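Enoyl-CoA hydratase, EchA3 (PDB 3R6H) probably acts as a lyase of lipid metabolism, as a trimeric member of the enoyl-CoA hydratase/isomerase (crotonase) family. Local coordinates at residues A[42-47]-A[92-97]; A[86-91]-A[114-119]; A[169-172]-A[176-179]. All coordinates share one frame; numbering follows the deposited sequence.

Interaction 1 (A[42-47]-A[92-97]); sequences AADRDN and LSYPKP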
loop_
_atom_site.group_PDB
_atom_site.type_symbol
_atom_site.label_atom_id
_atom_site.label_comp_id
_atom_site.label_asym_id
_atom_site.label_seq_id
_atom_site.Cartn_x
_atom_site.Cartn_y
_atom_site.Cartn_z
ATOM N N ALA A 42 -15.537 -19.151 -24.230
ATOM C CA ALA A 42 -15.789 -18.606 -25.568
ATOM C C ALA A 42 -14.753 -17.539 -25.942
ATOM O O ALA A 42 -14.239 -17.523 -27.048
ATOM C CB ALA A 42 -17.207 -18.072 -25.671
ATOM N N ALA A 43 -14.400 -16.673 -24.994
ATOM C CA ALA A 43 -13.353 -15.699 -25.229
ATOM C C ALA A 43 -12.014 -16.389 -25.514
ATOM O O ALA A 43 -11.247 -15.942 -26.374
ATOM C CB ALA A 43 -13.231 -14.725 -23.999
ATOM N N ASP A 44 -11.734 -17.463 -24.777
ATOM C CA ASP A 44 -10.504 -18.230 -24.954
ATOM C C ASP A 44 -10.473 -18.810 -26.383
ATOM O O ASP A 44 -9.473 -18.699 -27.088
ATOM C CB ASP A 44 -10.410 -19.377 -23.940
ATOM C CG ASP A 44 -10.140 -18.918 -22.513
ATOM O OD1 ASP A 44 -9.833 -17.728 -22.297
ATOM O OD2 ASP A 44 -10.238 -19.781 -21.613
ATOM N N ARG A 45 -11.598 -19.386 -26.789
ATOM C CA ARG A 45 -11.750 -19.931 -28.144
ATOM C C ARG A 45 -11.493 -18.900 -29.232
ATOM O O ARG A 45 -10.830 -19.204 -30.229
ATOM C CB ARG A 45 -13.148 -20.508 -28.320
ATOM C CG ARG A 45 -13.358 -21.819 -27.603
ATOM C CD ARG A 45 -14.512 -22.604 -28.206
ATOM N NE ARG A 45 -15.815 -21.981 -27.953
ATOM C CZ ARG A 45 -16.529 -22.127 -26.832
ATOM N NH1 ARG A 45 -16.088 -22.878 -25.834
ATOM N NH2 ARG A 45 -17.701 -21.522 -26.718
ATOM N N ASP A 46 -11.996 -17.677 -29.022
ATOM C CA ASP A 46 -11.781 -16.555 -29.942
ATOM C C ASP A 46 -10.402 -15.898 -29.825
ATOM O O ASP A 46 -10.052 -15.062 -30.653
ATOM C CB ASP A 46 -12.889 -15.498 -29.772
ATOM C CG ASP A 46 -14.238 -15.985 -30.254
ATOM O OD1 ASP A 46 -14.248 -16.879 -31.140
ATOM O OD2 ASP A 46 -15.285 -15.505 -29.755
ATOM N N ASN A 47 -9.628 -16.274 -28.808
ATOM C CA ASN A 47 -8.301 -15.715 -28.569
ATOM C C ASN A 47 -8.382 -14.187 -28.555
ATOM O O ASN A 47 -7.612 -13.504 -29.225
ATOM C CB ASN A 47 -7.274 -16.196 -29.601
ATOM C CG ASN A 47 -5.835 -15.875 -29.198
ATOM O OD1 ASN A 47 -5.503 -15.835 -28.012
ATOM N ND2 ASN A 47 -4.979 -15.644 -30.196
ATOM N N LEU A 92 -7.637 -13.167 -12.512
ATOM C CA LEU A 92 -6.350 -12.619 -12.072
ATOM C C LEU A 92 -5.128 -13.182 -12.815
ATOM O O LEU A 92 -4.083 -12.523 -12.904
ATOM C CB LEU A 92 -6.160 -12.758 -10.558
ATOM C CG LEU A 92 -6.903 -11.733 -9.710
ATOM C CD1 LEU A 92 -6.830 -12.208 -8.224
ATOM C CD2 LEU A 92 -6.351 -10.310 -9.860
ATOM N N SER A 93 -5.283 -14.414 -13.323
ATOM C CA SER A 93 -4.244 -15.095 -14.096
ATOM C C SER A 93 -4.570 -15.150 -15.588
ATOM O O SER A 93 -3.954 -15.902 -16.333
ATOM C CB SER A 93 -4.017 -16.508 -13.559
ATOM O OG SER A 93 -5.159 -17.316 -13.713
ATOM N N TYR A 94 -5.530 -14.351 -16.031
ATOM C CA TYR A 94 -5.926 -14.379 -17.423
ATOM C C TYR A 94 -4.740 -13.860 -18.236
ATOM O O TYR A 94 -4.081 -12.884 -17.835
ATOM C CB TYR A 94 -7.216 -13.537 -17.654
ATOM C CG TYR A 94 -7.943 -13.919 -18.921
ATOM C CD1 TYR A 94 -8.626 -15.143 -19.003
ATOM C CD2 TYR A 94 -7.940 -13.086 -20.030
ATOM C CE1 TYR A 94 -9.277 -15.518 -20.169
ATOM C CE2 TYR A 94 -8.588 -13.447 -21.208
ATOM C CZ TYR A 94 -9.238 -14.681 -21.267
ATOM O OH TYR A 94 -9.863 -15.031 -22.436
ATOM N N PRO A 95 -4.422 -14.498 -19.375
ATOM C CA PRO A 95 -3.224 -14.066 -20.112
ATOM C C PRO A 95 -3.399 -12.799 -20.948
ATOM O O PRO A 95 -2.422 -12.326 -21.535
ATOM C CB PRO A 95 -2.913 -15.267 -21.011
ATOM C CG PRO A 95 -4.258 -15.876 -21.218
ATOM C CD PRO A 95 -4.989 -15.731 -19.946
ATOM N N LYS A 96 -4.615 -12.261 -20.995
ATOM C CA LYS A 96 -4.887 -11.016 -21.716
ATOM C C LYS A 96 -5.366 -9.998 -20.693
ATOM O O LYS A 96 -5.827 -10.371 -19.602
ATOM C CB LYS A 96 -5.996 -11.168 -22.751
ATOM C CG LYS A 96 -5.952 -12.506 -23.575
ATOM C CD LYS A 96 -4.729 -12.580 -24.434
ATOM C CE LYS A 96 -4.644 -13.906 -25.209
ATOM N NZ LYS A 96 -5.734 -14.013 -26.177
ATOM N N PRO A 97 -5.298 -8.707 -21.054
ATOM C CA PRO A 97 -5.873 -7.722 -20.130
ATOM C C PRO A 97 -7.383 -7.911 -19.896
ATOM O O PRO A 97 -8.122 -8.173 -20.848
ATOM C CB PRO A 97 -5.602 -6.382 -20.835
ATOM C CG PRO A 97 -4.341 -6.670 -21.655
ATOM C CD PRO A 97 -4.622 -8.065 -22.198
#

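Interaction 2 (A[86-91]-A[114-119]); sequences ELSYRL and LCSGDH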
loop_
_atom_site.group_PDB
_atom_site.type_symbol
_atom_site.label_atom_id
_atom_site.label_comp_id
_atom_site.label_asym_id
_atom_site.label_seq_id
_atom_site.Cartn_x
_atom_site.Cartn_y
_atom_site.Cartn_z
ATOM N N GLU A 86 -12.410 -19.550 -7.539
ATOM C CA GLU A 86 -11.759 -20.027 -8.752
ATOM C C GLU A 86 -11.931 -19.019 -9.928
ATOM O O GLU A 86 -10.999 -18.808 -10.731
ATOM C CB GLU A 86 -12.292 -21.393 -9.164
ATOM C CG GLU A 86 -11.453 -22.022 -10.247
ATOM C CD GLU A 86 -10.064 -22.426 -9.744
ATOM O OE1 GLU A 86 -9.987 -23.049 -8.657
ATOM O OE2 GLU A 86 -9.054 -22.083 -10.420
ATOM N N LEU A 87 -13.108 -18.418 -10.047
ATOM C CA LEU A 87 -13.312 -17.362 -11.043
ATOM C C LEU A 87 -12.367 -16.171 -10.822
ATOM O O LEU A 87 -11.796 -15.661 -11.791
ATOM C CB LEU A 87 -14.769 -16.878 -11.117
ATOM C CG LEU A 87 -15.724 -17.644 -12.034
ATOM C CD1 LEU A 87 -17.189 -17.386 -11.629
ATOM C CD2 LEU A 87 -15.455 -17.299 -13.509
ATOM N N SER A 88 -12.218 -15.716 -9.578
ATOM C CA SER A 88 -11.206 -14.671 -9.283
ATOM C C SER A 88 -9.818 -15.075 -9.742
ATOM O O SER A 88 -9.110 -14.292 -10.350
ATOM C CB SER A 88 -11.134 -14.334 -7.784
ATOM O OG SER A 88 -12.268 -13.617 -7.368
ATOM N N TYR A 89 -9.422 -16.308 -9.430
ATOM C CA TYR A 89 -8.128 -16.833 -9.820
ATOM C C TYR A 89 -7.993 -16.841 -11.352
ATOM O O TYR A 89 -6.968 -16.445 -11.893
ATOM C CB TYR A 89 -7.957 -18.265 -9.280
ATOM C CG TYR A 89 -6.560 -18.817 -9.524
ATOM C CD1 TYR A 89 -6.206 -19.355 -10.756
ATOM C CD2 TYR A 89 -5.602 -18.775 -8.533
ATOM C CE1 TYR A 89 -4.928 -19.805 -10.993
ATOM C CE2 TYR A 89 -4.338 -19.236 -8.756
ATOM C CZ TYR A 89 -3.992 -19.749 -9.977
ATOM O OH TYR A 89 -2.699 -20.207 -10.166
ATOM N N ARG A 90 -9.042 -17.286 -12.034
ATOM C CA ARG A 90 -9.055 -17.379 -13.494
ATOM C C ARG A 90 -8.857 -16.009 -14.138
ATOM O O ARG A 90 -8.095 -15.880 -15.103
ATOM C CB ARG A 90 -10.366 -18.017 -13.997
ATOM C CG ARG A 90 -10.338 -18.318 -15.467
ATOM C CD ARG A 90 -11.533 -19.108 -15.940
ATOM N NE ARG A 90 -11.446 -19.365 -17.381
ATOM C CZ ARG A 90 -12.389 -20.000 -18.103
ATOM N NH1 ARG A 90 -13.512 -20.405 -17.548
ATOM N NH2 ARG A 90 -12.213 -20.204 -19.402
ATOM N N LEU A 91 -9.519 -14.988 -13.591
ATOM C CA LEU A 91 -9.417 -13.625 -14.134
ATOM C C LEU A 91 -8.095 -12.946 -13.738
ATOM O O LEU A 91 -7.484 -12.254 -14.555
ATOM C CB LEU A 91 -10.633 -12.786 -13.732
ATOM C CG LEU A 91 -11.907 -13.303 -14.417
ATOM C CD1 LEU A 91 -13.070 -12.575 -13.836
ATOM C CD2 LEU A 91 -11.842 -13.164 -15.942
ATOM N N LEU A 114 -14.816 -7.766 -8.835
ATOM C CA LEU A 114 -14.384 -6.449 -9.313
ATOM C C LEU A 114 -12.847 -6.328 -9.183
ATOM O O LEU A 114 -12.170 -5.875 -10.100
ATOM C CB LEU A 114 -15.090 -5.337 -8.505
ATOM C CG LEU A 114 -14.546 -3.928 -8.654
ATOM C CD1 LEU A 114 -14.761 -3.458 -10.110
ATOM C CD2 LEU A 114 -15.239 -3.025 -7.599
ATOM N N CYS A 115 -12.311 -6.781 -8.044
ATOM C CA CYS A 115 -10.867 -6.744 -7.770
ATOM C C CYS A 115 -10.042 -7.810 -8.524
ATOM O O CYS A 115 -8.808 -7.894 -8.346
ATOM C CB CYS A 115 -10.641 -6.922 -6.285
ATOM S SG CYS A 115 -11.071 -5.465 -5.310
ATOM N N SER A 116 -10.701 -8.602 -9.376
ATOM C CA SER A 116 -10.047 -9.687 -10.089
ATOM C C SER A 116 -9.631 -9.332 -11.521
ATOM O O SER A 116 -9.052 -10.170 -12.183
ATOM C CB SER A 116 -10.931 -10.962 -10.096
ATOM O OG SER A 116 -11.293 -11.344 -8.765
ATOM N N GLY A 117 -9.887 -8.087 -11.962
ATOM C CA GLY A 117 -9.461 -7.622 -13.286
ATOM C C GLY A 117 -8.291 -6.661 -13.240
ATOM O O GLY A 117 -7.940 -6.099 -12.174
ATOM N N ASP A 118 -7.731 -6.365 -14.413
ATOM C CA ASP A 118 -6.549 -5.494 -14.493
ATOM C C ASP A 118 -6.863 -4.000 -14.361
ATOM O O ASP A 118 -6.035 -3.236 -13.839
ATOM C CB ASP A 118 -5.811 -5.743 -15.803
ATOM C CG ASP A 118 -5.274 -7.159 -15.892
ATOM O OD1 ASP A 118 -4.277 -7.460 -15.215
ATOM O OD2 ASP A 118 -5.912 -8.001 -16.581
ATOM N N HIS A 119 -8.028 -3.610 -14.872
ATOM C CA HIS A 119 -8.445 -2.213 -14.890
ATOM C C HIS A 119 -9.935 -2.215 -14.559
ATOM O O HIS A 119 -10.725 -2.974 -15.161
ATOM C CB HIS A 119 -8.203 -1.553 -16.256
ATOM C CG HIS A 119 -8.502 -0.085 -16.274
ATOM N ND1 HIS A 119 -7.751 0.824 -15.568
ATOM C CD2 HIS A 119 -9.462 0.636 -16.911
ATOM C CE1 HIS A 119 -8.227 2.043 -15.767
ATOM N NE2 HIS A 119 -9.283 1.957 -16.559
HETATM O O HOH W 1 -6.505 -9.707 -14.404
#

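Interaction 3 (A[169-172]-A[176-179]); sequences ETAL and FIDE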
loop_
_atom_site.group_PDB
_atom_site.type_symbol
_atom_site.label_atom_id
_atom_site.label_comp_id
_atom_site.label_asym_id
_atom_site.label_seq_id
_atom_site.Cartn_x
_atom_site.Cartn_y
_atom_site.Cartn_z
ATOM N N GLU A 169 -14.387 8.766 -5.270
ATOM C CA GLU A 169 -13.007 9.151 -4.952
ATOM C C GLU A 169 -12.429 8.247 -3.839
ATOM O O GLU A 169 -11.224 7.923 -3.865
ATOM C CB GLU A 169 -12.921 10.633 -4.504
ATOM N N THR A 170 -13.269 7.833 -2.883
ATOM C CA THR A 170 -12.780 6.949 -1.805
ATOM C C THR A 170 -12.483 5.545 -2.303
ATOM O O THR A 170 -11.506 4.924 -1.836
ATOM C CB THR A 170 -13.669 6.921 -0.525
ATOM O OG1 THR A 170 -14.907 6.270 -0.770
ATOM C CG2 THR A 170 -13.929 8.345 0.002
ATOM N N ALA A 171 -13.281 5.058 -3.261
ATOM C CA ALA A 171 -13.035 3.771 -3.870
ATOM C C ALA A 171 -11.738 3.792 -4.680
ATOM O O ALA A 171 -10.952 2.816 -4.666
ATOM C CB ALA A 171 -14.239 3.348 -4.711
ATOM N N LEU A 172 -11.509 4.895 -5.393
ATOM C CA LEU A 172 -10.308 5.060 -6.192
ATOM C C LEU A 172 -9.051 5.149 -5.301
ATOM O O LEU A 172 -8.046 4.440 -5.530
ATOM C CB LEU A 172 -10.473 6.303 -7.084
ATOM C CG LEU A 172 -9.327 6.649 -8.006
ATOM C CD1 LEU A 172 -9.197 5.593 -9.036
ATOM C CD2 LEU A 172 -9.597 8.004 -8.669
ATOM N N PHE A 176 -10.073 0.069 -4.716
ATOM C CA PHE A 176 -11.186 -0.785 -5.163
ATOM C C PHE A 176 -11.493 -0.633 -6.643
ATOM O O PHE A 176 -12.018 -1.554 -7.265
ATOM C CB PHE A 176 -12.482 -0.541 -4.344
ATOM C CG PHE A 176 -12.745 -1.559 -3.254
ATOM C CD1 PHE A 176 -12.769 -2.924 -3.537
ATOM C CD2 PHE A 176 -13.052 -1.150 -1.972
ATOM C CE1 PHE A 176 -13.075 -3.846 -2.557
ATOM C CE2 PHE A 176 -13.336 -2.056 -1.000
ATOM C CZ PHE A 176 -13.354 -3.413 -1.269
ATOM N N ILE A 177 -11.213 0.547 -7.197
ATOM C CA ILE A 177 -11.355 0.790 -8.619
ATOM C C ILE A 177 -10.137 1.572 -9.124
ATOM O O ILE A 177 -9.356 2.149 -8.313
ATOM C CB ILE A 177 -12.646 1.588 -8.912
ATOM C CG1 ILE A 177 -12.612 2.999 -8.297
ATOM C CG2 ILE A 177 -13.916 0.755 -8.494
ATOM C CD1 ILE A 177 -13.873 3.908 -8.638
ATOM N N ASP A 178 -9.981 1.650 -10.447
ATOM C CA ASP A 178 -8.846 2.356 -11.061
ATOM C C ASP A 178 -9.251 3.622 -11.855
ATOM O O ASP A 178 -8.407 4.502 -12.120
ATOM C CB ASP A 178 -8.070 1.436 -11.987
ATOM C CG ASP A 178 -7.695 0.138 -11.334
ATOM O OD1 ASP A 178 -6.811 0.180 -10.433
ATOM O OD2 ASP A 178 -8.285 -0.895 -11.722
ATOM N N GLU A 179 -10.544 3.744 -12.181
ATOM C CA GLU A 179 -11.004 4.842 -13.002
ATOM C C GLU A 179 -12.433 5.141 -12.714
ATOM O O GLU A 179 -13.253 4.217 -12.587
ATOM C CB GLU A 179 -10.865 4.485 -14.485
ATOM C CG GLU A 179 -11.366 5.556 -15.402
ATOM C CD GLU A 179 -10.949 5.397 -16.866
ATOM O OE1 GLU A 179 -10.322 4.394 -17.256
ATOM O OE2 GLU A 179 -11.288 6.323 -17.660
HETATM O O HOH W 2 -6.633 2.763 -7.153
#

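Interaction 1 (A[42-47]-A[92-97])
The C-terminal end of helix 30-46 meets the loop that leads from helix 75-92 into strand 98-102, and Tyr94 and Lys96 of that loop reach across to it. Tyr94 OH donates a hydrogen bond to Asp44 OD1 at 2.7 Å, and the oxygen is met nearly along its C-O axis. OD1 sits at the ring edge near the ring plane; carboxylate and ring planes are 19° apart. With CG anti to the backbone N (chi1 -159°), the tyrosine ring extends toward the helix end. Ala43 CB touches the same hydroxyl, 3.7 Å from Tyr94 OH. The other carboxylate oxygen of Asp44, OD2, pairs with Arg90 of helix 75-92. Asp44 therefore ties its helix both to that helix and to the loop that follows it.

The last turn ends in a Schellman motif. Asn47 has positive phi there, and its N bonds back to Asp44 O at 3.0 Å. Its side-chain OD1 accepts a short hydrogen bond of 2.6 Å from Lys96 NZ. The ammonium lies above the carbonyl plane of the amide, 46° out of it. Lys96 NZ also donates to Val48 O, just past the helix end.

Interaction 2 (A[86-91]-A[114-119])
Ser116 faces Ser88 and Leu91 of helix 75-92 across a buried contact. Its segment connects helix 109-114 to strand 119-122 of the crotonase-family sheet, starting at Leu114, the last residue of the helix. A type I beta turn from Leu114 to Gly117 then swings the chain past the neighbouring helix. Within the turn, the sulfur of Cys115 packs on Phe176. Ser116 carries the contact. Its CA comes within 5.2 Å of the CA of Ser88. Ser88 OG donates a hydrogen bond to Ser116 OG at 2.8 Å. Ser116 OG in turn is bonded to Phe112 O in the preceding helix 109-114. The two hydroxyls and the carbonyl thus form a short polar chain between the helices. Both serines hold OG anti to the carbonyl carbon (chi1 -72° for Ser88, -55° for Ser116). This setting turns the two oxygens to each other. The serine's own carbonyl packs against Leu91: Ser116 O is 3.4 Å from Leu91 CB, and Leu91 CB is 4.1 Å from Ser116 CB. Gly117 leads the chain on to Asp118. A water lies 2.7 Å from Leu91 O and 2.8 Å from Asp118 OD2, the second a weak bond. It has more acceptors in reach than protons, and the two bonds may not be held at once. The carboxylate is also gripped by Lys209, Arg213 and Val98 N. At His119 strand 119-122 begins, and ND1 meets Gln158 of a neighbouring subunit. The segment thus runs from its contact with helix 75-92, whose Leu91 also packs on helix 109-114, to strand 119-122, with Asp118 and His119 making backbone hydrogen bonds to strand 98-102.

Interaction 3 (A[169-172]-A[176-179])
Leu172, Ala171 and Ile177 carry this contact, where the chain leaves helix 168-174 and folds back along its last turns. Segment 176-179 is the connection into strand 179-180, which is outermost within this chain in the six-stranded sheet of the crotonase-family fold. Ala171 offers both its carbonyl and its methyl. Ala171 O accepts a hydrogen bond from Phe176 N at 2.9 Å. The donor lies in the carbonyl plane, at a C=O...N angle of 159°. Ile177 N adds a weak bond of 3.4 Å to Ala171 O, so two successive amides converge on one carbonyl of the helix. The methyl meets Ile177: Ala171 CB is 4.0 Å from Ile177 CG1.

Ile177 has CG1 between the backbone N and the carbonyl carbon (chi1 64°). That branch lies against the helix backbone, with Ile177 CG1 3.6 Å from Leu172 N. It also packs on Leu172 CB. Beyond the helix, Ile177 touches Leu114 and Ala122.

Leu172 extends over the outgoing chain. Its CG is anti to the backbone N (chi1 -180°), which carries CD1 along the strand-bound peptides. Leu172 CD1 comes to 3.4 Å from Asp178 O. A water donates to Leu172 O at 2.7 Å and to Ile177 O, bridging the two carbonyls. The acidic side chains that follow turn to other partners: Asp178 pairs with Arg120, while Glu179 bonds to His119 and pairs with Arg189.

The polar links here run through backbone groups and one water, while the side chains across the contact meet by apolar packing. This chemistry is consistent with a turn whose path depends little on polar side chains.

Interaction 2 is the core contact, its centre about 5 Å from the centre of the chain; interactions 1 and 3 lie farther out and are partly buried. Helix 75-92 takes part in 2, and the loop after it in 1, and the two contacts touch directly, a salt bridge among their links. Interaction 3 also touches 2, but does not reach 1. The chemistry changes with place. At 42-47/92-97 polar side chains bridge backbones whose nearest CA atoms are 9 Å or more apart. At 86-91/114-119 short hydroxyls suit close backbones. At 169-172/176-179, only a few residues apart in sequence, main-chain bonds work together with apolar packing.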